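Local coordinates for flagellar basal body rod modification protein (Helicobacter pylori 26695, PDB 4ZZF), which is probably required for assembly of the flagellar hook, perhaps as a scaffolding protein that caps the growing hook, at residues A92-D97 with Q102-R107. Numbering follows the deposited sequence.
Sequences AEYNLD and QYLQTR
Leu-104 CB lies over one face of the Tyr-94 ring, 4.0 Å from its centroid. With CG between the backbone N and carbonyl carbon (chi1 69°), that ring turns over its own backbone, bringing Tyr-94 CE1 to Leu-104 CB at 3.7 Å. On this tight face Ala-92 CB meets Thr-106 CG2 at 3.8 Å; Ala-92 is small enough to pack against Leu-29 and Ile-44, while Phe-31 meets Tyr-94 edge-to-face. The Thr-106 hydroxyl bonds to Phe-30 O and accepts from Arg-110 NH1; a water links Tyr-94 OH to Gln-105 O.

The other face is looser. Extended Glu-93 and Gln-105 lie side by side, pointing the same way, and Gln-105 NE2 donates to Glu-93 OE2 (3.2 Å, anti side, bent at 141°). A water joins that oxygen to Tyr-103 N.

Toward the turn, Leu-96 CB covers a face of the Tyr-103 ring, whose phenol oxygen accepts from Val-41 N. Asp-97 N bonds to Gln-102 O at 2.9 Å.

Paired Ala-92/Thr-106 bonds and Tyr-94 N to Leu-104 O, with a weak return from Leu-104 N, make an antiparallel hairpin of the FlgD Ig-like domain. Its chemistry implies a two-faced ribbon: mostly apolar groups pack against strand 25-31 and its neighbours, polar ends satisfied, opposite partly exposed Glu-93 and exposed Gln-105.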
ATOM      1  N   ALA A  92       6.645 -17.753 -22.927  1.00 38.03           N
ATOM      2  CA  ALA A  92       7.571 -18.751 -22.422  1.00 39.50           C
ATOM      3  C   ALA A  92       6.851 -19.755 -21.532  1.00 38.07           C
ATOM      4  O   ALA A  92       5.812 -19.460 -20.946  1.00 36.88           O
ATOM      5  CB  ALA A  92       8.719 -18.092 -21.654  1.00 33.40           C
ATOM      6  N   GLU A  93       7.429 -20.940 -21.438  1.00 38.11           N
ATOM      7  CA  GLU A  93       6.938 -21.978 -20.552  1.00 40.63           C
ATOM      8  C   GLU A  93       8.114 -22.482 -19.757  1.00 39.61           C
ATOM      9  O   GLU A  93       9.197 -22.638 -20.312  1.00 37.80           O
ATOM     10  CB  GLU A  93       6.296 -23.112 -21.342  1.00 39.26           C
ATOM     11  CG  GLU A  93       4.950 -22.748 -21.927  1.00 49.85           C
ATOM     12  CD  GLU A  93       4.172 -23.971 -22.336  1.00 56.61           C
ATOM     13  OE1 GLU A  93       4.771 -24.829 -23.029  1.00 64.28           O
ATOM     14  OE2 GLU A  93       2.990 -24.095 -21.931  1.00 59.46           O
ATOM     15  N   TYR A  94       7.905 -22.752 -18.471  1.00 37.74           N
ATOM     16  CA  TYR A  94       8.993 -23.230 -17.627  1.00 37.10           C
ATOM     17  C   TYR A  94       8.430 -23.888 -16.368  1.00 37.60           C
ATOM     18  O   TYR A  94       7.267 -23.660 -16.011  1.00 35.38           O
ATOM     19  CB  TYR A  94       9.939 -22.080 -17.266  1.00 36.47           C
ATOM     20  CG  TYR A  94       9.307 -21.067 -16.334  1.00 37.55           C
ATOM     21  CD1 TYR A  94       8.275 -20.239 -16.768  1.00 36.92           C
ATOM     22  CD2 TYR A  94       9.727 -20.949 -15.017  1.00 36.43           C
ATOM     23  CE1 TYR A  94       7.684 -19.318 -15.915  1.00 36.00           C
ATOM     24  CE2 TYR A  94       9.143 -20.023 -14.159  1.00 33.74           C
ATOM     25  CZ  TYR A  94       8.122 -19.218 -14.609  1.00 36.27           C
ATOM     26  OH  TYR A  94       7.529 -18.310 -13.755  1.00 34.07           O
ATOM     27  N   ASN A  95       9.249 -24.739 -15.746  1.00 37.17           N
ATOM     28  CA  ASN A  95       8.906 -25.429 -14.500  1.00 37.07           C
ATOM     29  C   ASN A  95       7.656 -26.279 -14.603  1.00 34.31           C
ATOM     30  O   ASN A  95       6.646 -25.973 -13.997  1.00 36.61           O
ATOM     31  CB  ASN A  95       8.756 -24.416 -13.363  1.00 34.14           C
ATOM     32  CG  ASN A  95      10.073 -23.765 -13.003  1.00 34.15           C
ATOM     33  OD1 ASN A  95      11.069 -23.976 -13.689  1.00 36.18           O
ATOM     34  ND2 ASN A  95      10.091 -22.979 -11.933  1.00 35.26           N
ATOM     35  N   LEU A  96       7.738 -27.344 -15.387  1.00 38.28           N
ATOM     36  CA  LEU A  96       6.643 -28.295 -15.538  1.00 41.15           C
ATOM     37  C   LEU A  96       6.271 -28.874 -14.182  1.00 43.92           C
ATOM     38  O   LEU A  96       7.147 -29.299 -13.424  1.00 41.15           O
ATOM     39  CB  LEU A  96       7.044 -29.411 -16.501  1.00 39.30           C
ATOM     40  CG  LEU A  96       6.171 -30.657 -16.568  1.00 44.05           C
ATOM     41  CD1 LEU A  96       4.842 -30.312 -17.212  1.00 46.73           C
ATOM     42  CD2 LEU A  96       6.874 -31.765 -17.353  1.00 41.15           C
ATOM     43  N   ASP A  97       4.984 -28.866 -13.858  1.00 44.75           N
ATOM     44  CA  ASP A  97       4.548 -29.399 -12.576  1.00 47.10           C
ATOM     45  C   ASP A  97       4.177 -30.884 -12.683  1.00 48.47           C
ATOM     46  O   ASP A  97       3.495 -31.292 -13.612  1.00 48.66           O
ATOM     47  CB  ASP A  97       3.372 -28.593 -12.033  1.00 47.00           C
ATOM     48  CG  ASP A  97       2.884 -29.111 -10.684  1.00 49.48           C
ATOM     49  OD1 ASP A  97       3.485 -28.763  -9.652  1.00 49.46           O
ATOM     50  OD2 ASP A  97       1.906 -29.877 -10.661  1.00 49.48           O
ATOM     51  N   GLN A 102       1.363 -29.489 -16.181  1.00 46.83           N
ATOM     52  CA  GLN A 102       1.403 -28.201 -16.874  1.00 45.15           C
ATOM     53  C   GLN A 102       2.597 -27.308 -16.487  1.00 43.88           C
ATOM     54  O   GLN A 102       3.062 -27.336 -15.352  1.00 43.04           O
ATOM     55  CB  GLN A 102       0.108 -27.451 -16.607  1.00 48.92           C
ATOM     56  CG  GLN A 102      -1.100 -28.096 -17.263  1.00 55.32           C
ATOM     57  CD  GLN A 102      -2.347 -27.267 -17.081  1.00 63.56           C
ATOM     58  OE1 GLN A 102      -2.503 -26.567 -16.068  1.00 60.04           O
ATOM     59  NE2 GLN A 102      -3.242 -27.319 -18.071  1.00 65.32           N
ATOM     60  N   TYR A 103       3.067 -26.499 -17.436  1.00 45.91           N
ATOM     61  CA  TYR A 103       4.134 -25.527 -17.184  1.00 37.93           C
ATOM     62  C   TYR A 103       3.598 -24.208 -16.634  1.00 39.52           C
ATOM     63  O   TYR A 103       2.498 -23.802 -16.980  1.00 38.78           O
ATOM     64  CB  TYR A 103       4.891 -25.210 -18.476  1.00 39.93           C
ATOM     65  CG  TYR A 103       5.772 -26.292 -19.042  1.00 43.23           C
ATOM     66  CD1 TYR A 103       5.252 -27.283 -19.889  1.00 45.01           C
ATOM     67  CD2 TYR A 103       7.129 -26.301 -18.779  1.00 39.09           C
ATOM     68  CE1 TYR A 103       6.074 -28.267 -20.434  1.00 42.19           C
ATOM     69  CE2 TYR A 103       7.956 -27.276 -19.322  1.00 41.65           C
ATOM     70  CZ  TYR A 103       7.429 -28.253 -20.142  1.00 38.25           C
ATOM     71  OH  TYR A 103       8.280 -29.201 -20.666  1.00 42.04           O
ATOM     72  N   LEU A 104       4.387 -23.519 -15.815  1.00 38.28           N
ATOM     73  CA  LEU A 104       4.126 -22.105 -15.554  1.00 35.55           C
ATOM     74  C   LEU A 104       4.271 -21.318 -16.857  1.00 38.89           C
ATOM     75  O   LEU A 104       4.982 -21.736 -17.772  1.00 35.10           O
ATOM     76  CB  LEU A 104       5.081 -21.543 -14.516  1.00 36.72           C
ATOM     77  CG  LEU A 104       5.056 -22.156 -13.114  1.00 40.63           C
ATOM     78  CD1 LEU A 104       6.035 -21.406 -12.190  1.00 36.35           C
ATOM     79  CD2 LEU A 104       3.634 -22.120 -12.558  1.00 38.80           C
ATOM     80  N   GLN A 105       3.600 -20.179 -16.948  1.00 36.42           N
ATOM     81  CA  GLN A 105       3.713 -19.360 -18.147  1.00 39.25           C
ATOM     82  C   GLN A 105       4.132 -17.943 -17.846  1.00 37.11           C
ATOM     83  O   GLN A 105       3.877 -17.422 -16.764  1.00 35.27           O
ATOM     84  CB  GLN A 105       2.392 -19.338 -18.894  1.00 39.11           C
ATOM     85  CG  GLN A 105       1.848 -20.727 -19.118  1.00 44.90           C
ATOM     86  CD  GLN A 105       0.887 -20.772 -20.266  1.00 58.08           C
ATOM     87  OE1 GLN A 105      -0.153 -20.108 -20.246  1.00 68.68           O
ATOM     88  NE2 GLN A 105       1.234 -21.538 -21.296  1.00 65.45           N
ATOM     89  N   THR A 106       4.774 -17.323 -18.824  1.00 39.23           N
ATOM     90  CA  THR A 106       4.976 -15.887 -18.802  1.00 36.41           C
ATOM     91  C   THR A 106       5.049 -15.375 -20.236  1.00 38.15           C
ATOM     92  O   THR A 106       4.934 -16.149 -21.186  1.00 34.51           O
ATOM     93  CB  THR A 106       6.246 -15.499 -18.009  1.00 32.21           C
ATOM     94  OG1 THR A 106       6.253 -14.080 -17.793  1.00 34.75           O
ATOM     95  CG2 THR A 106       7.501 -15.923 -18.747  1.00 30.96           C
ATOM     96  N   ARG A 107       5.204 -14.067 -20.389  1.00 36.05           N
ATOM     97  CA  ARG A 107       5.084 -13.439 -21.698  1.00 37.98           C
ATOM     98  C   ARG A 107       5.569 -12.023 -21.558  1.00 40.70           C
ATOM     99  O   ARG A 107       5.641 -11.495 -20.440  1.00 33.45           O
ATOM    100  CB  ARG A 107       3.632 -13.439 -22.196  1.00 37.00           C
ATOM    101  CG  ARG A 107       2.694 -12.687 -21.247  1.00 41.00           C
ATOM    102  CD  ARG A 107       1.426 -12.220 -21.936  1.00 39.73           C
ATOM    103  NE  ARG A 107       0.470 -11.601 -21.018  1.00 38.85           N
ATOM    104  CZ  ARG A 107       0.211 -10.295 -20.960  1.00 38.99           C
ATOM    105  NH1 ARG A 107       0.849  -9.447 -21.759  1.00 37.64           N
ATOM    106  NH2 ARG A 107      -0.685  -9.831 -20.095  1.00 35.08           N
TER
HETATM  107  O   HOH W   1       1.553 -26.215 -19.973  1.00 48.59           O
HETATM  108  O   HOH W   2       5.003 -17.526 -14.324  1.00 40.62           O